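Local coordinates for protein glutamyl-tRNA(Gln) amidotransferase subunit B, mitochondrial (Saccharomyces cerevisiae, PDB 4N0H) that forms the GatB-family subunit of a mitochondrial amidotransferase assembly, in which it contacts subunit F and a further protein chain, at residues Leu30-Thr35 with Tyr51-Leu56; Ile85-Arg90 with Leu291-Leu296. All blocks are in the same frame, centred on the assembly; numbering follows the deposited sequence.

Both contacts lie within the GatB/GatE family region and follow one another along the chain. After strand 14-23 the chain enters a long loop, and interaction 1 ties residues 30-35 to 51-56 of that loop, closing a 15-residue excursion that has neither helix nor strand. Helix 65-78 follows before interaction 2 opens at 85-90, which runs into strand 89-92 of the large mixed sheet; it closes at 291-296, after 200 intervening residues, ahead of helix 298-306. The two are in series, with centres about 19 Å apart, yet they touch: Phe31 CZ lies 3.6 Å from Phe88 CE2, with the rings edge-to-face, and Phe31 also packs on Leu291.

Interaction 1: Leu30-Thr35 with Tyr51-Leu56; sequences LFSQST and YYDIAL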
loop_
_atom_site.group_PDB
_atom_site.type_symbol
_atom_site.label_atom_id
_atom_site.label_comp_id
_atom_site.label_asym_id
_atom_site.label_seq_id
_atom_site.Cartn_x
_atom_site.Cartn_y
_atom_site.Cartn_z
ATOM N N LEU B 30 17.496 1.229 6.526
ATOM C CA LEU B 30 16.463 0.375 7.123
ATOM C C LEU B 30 15.568 -0.360 6.107
ATOM O O LEU B 30 15.405 -1.581 6.179
ATOM C CB LEU B 30 15.602 1.191 8.094
ATOM C CG LEU B 30 14.560 0.404 8.889
ATOM C CD1 LEU B 30 15.226 -0.759 9.617
ATOM C CD2 LEU B 30 13.832 1.303 9.883
ATOM N N PHE B 31 14.988 0.378 5.169
ATOM C CA PHE B 31 14.095 -0.233 4.182
ATOM C C PHE B 31 14.633 -0.140 2.752
ATOM O O PHE B 31 13.896 -0.296 1.784
ATOM C CB PHE B 31 12.692 0.378 4.285
ATOM C CG PHE B 31 11.993 0.041 5.567
ATOM C CD1 PHE B 31 11.523 -1.245 5.793
ATOM C CD2 PHE B 31 11.836 0.993 6.561
ATOM C CE1 PHE B 31 10.889 -1.568 6.979
ATOM C CE2 PHE B 31 11.202 0.675 7.749
ATOM C CZ PHE B 31 10.736 -0.608 7.963
ATOM N N SER B 32 15.927 0.132 2.639
ATOM C CA SER B 32 16.615 0.174 1.358
ATOM C C SER B 32 18.065 -0.204 1.615
ATOM O O SER B 32 18.572 -0.006 2.719
ATOM C CB SER B 32 16.544 1.579 0.758
ATOM O OG SER B 32 17.346 1.679 -0.407
ATOM N N GLN B 33 18.742 -0.743 0.607
ATOM C CA GLN B 33 20.137 -1.138 0.792
ATOM C C GLN B 33 21.136 -0.030 0.446
ATOM O O GLN B 33 22.333 -0.284 0.295
ATOM C CB GLN B 33 20.453 -2.434 0.036
ATOM C CG GLN B 33 19.872 -3.678 0.702
ATOM C CD GLN B 33 20.359 -3.841 2.138
ATOM O OE1 GLN B 33 21.558 -3.972 2.392
ATOM N NE2 GLN B 33 19.430 -3.822 3.083
ATOM N N SER B 34 20.643 1.198 0.329
ATOM C CA SER B 34 21.521 2.349 0.155
ATOM C C SER B 34 22.404 2.530 1.388
ATOM O O SER B 34 22.083 2.048 2.479
ATOM C CB SER B 34 20.702 3.616 -0.119
ATOM O OG SER B 34 19.618 3.721 0.793
ATOM N N THR B 35 23.517 3.231 1.212
ATOM C CA THR B 35 24.528 3.333 2.251
ATOM C C THR B 35 24.070 4.129 3.470
ATOM O O THR B 35 23.506 5.215 3.346
ATOM C CB THR B 35 25.824 3.957 1.688
ATOM O OG1 THR B 35 26.320 3.132 0.626
ATOM C CG2 THR B 35 26.889 4.092 2.776
ATOM N N TYR B 51 16.235 4.958 -5.198
ATOM C CA TYR B 51 14.930 5.336 -5.717
ATOM C C TYR B 51 13.916 5.372 -4.578
ATOM O O TYR B 51 13.082 6.277 -4.504
ATOM C CB TYR B 51 14.463 4.356 -6.801
ATOM C CG TYR B 51 15.367 4.268 -8.015
ATOM C CD1 TYR B 51 16.054 5.386 -8.490
ATOM C CD2 TYR B 51 15.532 3.066 -8.688
ATOM C CE1 TYR B 51 16.878 5.299 -9.607
ATOM C CE2 TYR B 51 16.350 2.966 -9.793
ATOM C CZ TYR B 51 17.020 4.079 -10.251
ATOM O OH TYR B 51 17.828 3.957 -11.358
ATOM N N TYR B 52 13.995 4.389 -3.684
ATOM C CA TYR B 52 13.079 4.331 -2.544
ATOM C C TYR B 52 13.270 5.497 -1.576
ATOM O O TYR B 52 12.294 6.044 -1.067
ATOM C CB TYR B 52 13.210 3.009 -1.779
ATOM C CG TYR B 52 12.440 3.009 -0.476
ATOM C CD1 TYR B 52 11.076 2.746 -0.453
ATOM C CD2 TYR B 52 13.075 3.295 0.727
ATOM C CE1 TYR B 52 10.363 2.764 0.739
ATOM C CE2 TYR B 52 12.376 3.321 1.917
ATOM C CZ TYR B 52 11.025 3.047 1.920
ATOM O OH TYR B 52 10.340 3.067 3.112
ATOM N N ASP B 53 14.523 5.863 -1.311
ATOM C CA ASP B 53 14.814 6.952 -0.374
ATOM C C ASP B 53 14.188 8.272 -0.843
ATOM O O ASP B 53 13.811 9.116 -0.033
ATOM C CB ASP B 53 16.324 7.135 -0.188
ATOM C CG ASP B 53 16.979 5.965 0.527
ATOM O OD1 ASP B 53 16.270 5.187 1.202
ATOM O OD2 ASP B 53 18.215 5.825 0.412
ATOM N N ILE B 54 14.083 8.439 -2.157
ATOM C CA ILE B 54 13.509 9.651 -2.735
ATOM C C ILE B 54 11.990 9.478 -2.911
ATOM O O ILE B 54 11.290 10.378 -3.395
ATOM C CB ILE B 54 14.228 10.018 -4.062
ATOM C CG1 ILE B 54 15.745 9.977 -3.862
ATOM C CG2 ILE B 54 13.824 11.403 -4.572
ATOM C CD1 ILE B 54 16.243 10.968 -2.831
ATOM N N ALA B 55 11.493 8.315 -2.493
ATOM C CA ALA B 55 10.068 7.978 -2.579
ATOM C C ALA B 55 9.506 8.101 -3.998
ATOM O O ALA B 55 8.389 8.575 -4.195
ATOM C CB ALA B 55 9.248 8.812 -1.593
ATOM N N LEU B 56 10.293 7.673 -4.980
ATOM C CA LEU B 56 9.846 7.673 -6.373
ATOM C C LEU B 56 8.587 6.817 -6.508
ATOM O O LEU B 56 8.451 5.817 -5.810
ATOM C CB LEU B 56 10.953 7.132 -7.278
ATOM C CG LEU B 56 11.862 8.154 -7.972
ATOM C CD1 LEU B 56 12.100 9.381 -7.117
ATOM C CD2 LEU B 56 13.184 7.519 -8.373
#
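Ser34 and Asp53 join two parts of the irregular loop between strand 14-23 and helix 65-78, the second part containing a type I beta turn from Tyr52 to Ala55. Ser34 OG donates a hydrogen bond to Asp53 OD2 at 2.6 Å, meeting the carboxylate on its syn side and 16° out of its plane. Beside it, the CB of Ser32 rests 3.6 Å from Asp53 OD1. The Tyr52 side chain reaches back across the contact with CG anti to the backbone N (chi1 171°), and Phe31 O sits 3.8 Å above one face of its ring, toward the rim. Phe31 meets the same residue through CB, which is 3.8 Å from Tyr52 CE2, while its own ring leads away to pack against Leu104 and Gln142.

The buried Asp53 carboxylate is held from several directions: Lys29 forms a salt bridge to OD2, Ser50 N also bonds OD2, and Asn166 takes OD1. These partners would probably stabilise its negative charge and fix its rotation. Ser50 also bonds the hydroxyl of Ser32. Within the turn, Ala55 N donates to Tyr52 O at 2.8 Å.

Interaction 2: Ile85-Arg90 with Leu291-Leu296; sequences ISQFDR and LPYINL
A single antiparallel beta bridge between Ser86 and Ile294 joins the approach to strand 89-92 to the loop that precedes helix 298-306. The two residues form a hydrogen-bonded pair: Ser86 N donates to Ile294 O at 3.0 Å, and Ile294 N returns a bond to Ser86 O at 2.7 Å. A CA-H...O contact from Ile85 CA adds to the load on Ile294 O.

Tyr293 meets Ile85 obliquely through its ring and Gln87 along its edge. Ile85 CG2, anti to its backbone N, makes an off-centre CH-pi contact with the ring, 4.1 Å from the centroid and nearest to CG. Gln87 lies alongside the tyrosine and points the same way, its amide nearly coplanar with the ring at 17°; its OE1 comes to the ring edge, 3.4 Å from Tyr293 CE1, and its CB lies at the edge as well. Further along, Ile85 CD1 rests 3.6 Å from Asn295 CG.

Another group of side chains gathers around Ser86 and Phe88. With chi1 at 66°, Ser86 OG is set close to Ile294, 3.2 Å from its CB. Ile294 extends its CD1 to within 3.9 Å of Phe88 CE1, and Leu291 CD1 approaches Phe88 CB at 4.0 Å. Beyond the bridge, Arg90 forms a salt bridge with Asp288, and the backbone of Asn295 bonds to subunit F. This is the pattern of an isolated antiparallel beta bridge, where the two chain segments meet again after the pairing of 89-92 with 286-287, the register having slipped by four residues.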
loop_
_atom_site.group_PDB
_atom_site.type_symbol
_atom_site.label_atom_id
_atom_site.label_comp_id
_atom_site.label_asym_id
_atom_site.label_seq_id
_atom_site.Cartn_x
_atom_site.Cartn_y
_atom_site.Cartn_z
ATOM N N ILE B 85 5.093 -11.316 17.518
ATOM C CA ILE B 85 4.860 -10.657 16.244
ATOM C C ILE B 85 5.069 -9.160 16.423
ATOM O O ILE B 85 4.448 -8.544 17.289
ATOM C CB ILE B 85 3.414 -10.864 15.759
ATOM C CG1 ILE B 85 3.132 -12.344 15.489
ATOM C CG2 ILE B 85 3.141 -10.033 14.512
ATOM C CD1 ILE B 85 3.809 -12.875 14.250
ATOM N N SER B 86 5.950 -8.573 15.624
ATOM C CA SER B 86 5.983 -7.119 15.531
ATOM C C SER B 86 5.737 -6.670 14.092
ATOM O O SER B 86 5.827 -7.464 13.153
ATOM C CB SER B 86 7.271 -6.522 16.122
ATOM O OG SER B 86 8.418 -6.885 15.376
ATOM N N GLN B 87 5.399 -5.398 13.930
ATOM C CA GLN B 87 5.014 -4.874 12.631
ATOM C C GLN B 87 5.378 -3.406 12.553
ATOM O O GLN B 87 5.612 -2.756 13.578
ATOM C CB GLN B 87 3.506 -5.030 12.423
ATOM C CG GLN B 87 2.681 -4.397 13.530
ATOM C CD GLN B 87 1.226 -4.174 13.145
ATOM O OE1 GLN B 87 0.591 -5.034 12.531
ATOM N NE2 GLN B 87 0.694 -3.005 13.503
ATOM N N PHE B 88 5.430 -2.885 11.334
ATOM C CA PHE B 88 5.674 -1.471 11.122
ATOM C C PHE B 88 4.381 -0.764 10.743
ATOM O O PHE B 88 3.577 -1.299 9.983
ATOM C CB PHE B 88 6.728 -1.269 10.033
ATOM C CG PHE B 88 8.104 -1.684 10.448
ATOM C CD1 PHE B 88 8.555 -2.969 10.213
ATOM C CD2 PHE B 88 8.938 -0.795 11.102
ATOM C CE1 PHE B 88 9.822 -3.354 10.606
ATOM C CE2 PHE B 88 10.207 -1.177 11.498
ATOM C CZ PHE B 88 10.647 -2.455 11.249
ATOM N N ASP B 89 4.192 0.440 11.270
ATOM C CA ASP B 89 3.008 1.237 10.968
ATOM C C ASP B 89 3.416 2.564 10.346
ATOM O O ASP B 89 4.545 3.012 10.516
ATOM C CB ASP B 89 2.193 1.492 12.237
ATOM C CG ASP B 89 2.055 0.248 13.099
ATOM O OD1 ASP B 89 2.643 0.224 14.205
ATOM O OD2 ASP B 89 1.366 -0.706 12.666
ATOM N N ARG B 90 2.489 3.186 9.627
ATOM C CA ARG B 90 2.735 4.480 9.003
ATOM C C ARG B 90 2.238 5.618 9.890
ATOM O O ARG B 90 1.065 5.661 10.264
ATOM C CB ARG B 90 2.043 4.551 7.642
ATOM C CG ARG B 90 2.504 3.477 6.677
ATOM C CD ARG B 90 1.791 3.581 5.341
ATOM N NE ARG B 90 2.314 2.615 4.382
ATOM C CZ ARG B 90 1.824 2.444 3.158
ATOM N NH1 ARG B 90 0.800 3.177 2.747
ATOM N NH2 ARG B 90 2.359 1.543 2.343
ATOM N N LEU B 291 4.619 -4.552 4.156
ATOM C CA LEU B 291 5.669 -5.221 4.913
ATOM C C LEU B 291 5.141 -6.430 5.684
ATOM O O LEU B 291 4.094 -6.358 6.324
ATOM C CB LEU B 291 6.345 -4.236 5.869
ATOM C CG LEU B 291 7.077 -3.078 5.187
ATOM C CD1 LEU B 291 7.359 -1.963 6.177
ATOM C CD2 LEU B 291 8.373 -3.575 4.553
ATOM N N PRO B 292 5.868 -7.554 5.616
ATOM C CA PRO B 292 5.485 -8.742 6.389
ATOM C C PRO B 292 5.683 -8.496 7.878
ATOM O O PRO B 292 6.530 -7.687 8.239
ATOM C CB PRO B 292 6.487 -9.807 5.920
ATOM C CG PRO B 292 7.079 -9.272 4.644
ATOM C CD PRO B 292 7.070 -7.783 4.800
ATOM N N TYR B 293 4.915 -9.179 8.725
ATOM C CA TYR B 293 5.155 -9.163 10.165
ATOM C C TYR B 293 6.575 -9.632 10.461
ATOM O O TYR B 293 7.146 -10.417 9.707
ATOM C CB TYR B 293 4.198 -10.115 10.881
ATOM C CG TYR B 293 2.741 -9.719 10.867
ATOM C CD1 TYR B 293 2.340 -8.424 11.168
ATOM C CD2 TYR B 293 1.762 -10.654 10.564
ATOM C CE1 TYR B 293 1.000 -8.072 11.162
ATOM C CE2 TYR B 293 0.425 -10.314 10.554
ATOM C CZ TYR B 293 0.046 -9.027 10.851
ATOM O OH TYR B 293 -1.295 -8.707 10.836
ATOM N N ILE B 294 7.145 -9.147 11.559
ATOM C CA ILE B 294 8.368 -9.730 12.087
ATOM C C ILE B 294 7.958 -10.902 12.972
ATOM O O ILE B 294 7.379 -10.701 14.036
ATOM C CB ILE B 294 9.176 -8.708 12.915
ATOM C CG1 ILE B 294 9.721 -7.600 12.012
ATOM C CG2 ILE B 294 10.324 -9.388 13.671
ATOM C CD1 ILE B 294 10.515 -6.550 12.753
ATOM N N ASN B 295 8.240 -12.120 12.518
ATOM C CA ASN B 295 7.876 -13.327 13.257
ATOM C C ASN B 295 9.088 -14.222 13.467
ATOM O O ASN B 295 9.396 -15.068 12.633
ATOM C CB ASN B 295 6.779 -14.092 12.515
ATOM C CG ASN B 295 6.280 -15.300 13.287
ATOM O OD1 ASN B 295 6.596 -15.482 14.464
ATOM N ND2 ASN B 295 5.486 -16.130 12.625
ATOM N N LEU B 296 9.779 -14.029 14.586
ATOM C CA LEU B 296 11.041 -14.713 14.824
ATOM C C LEU B 296 10.822 -16.065 15.493
ATOM O O LEU B 296 9.994 -16.197 16.392
ATOM C CB LEU B 296 11.953 -13.831 15.680
ATOM C CG LEU B 296 12.130 -12.437 15.068
ATOM C CD1 LEU B 296 12.817 -11.490 16.033
ATOM C CD2 LEU B 296 12.901 -12.532 13.764
#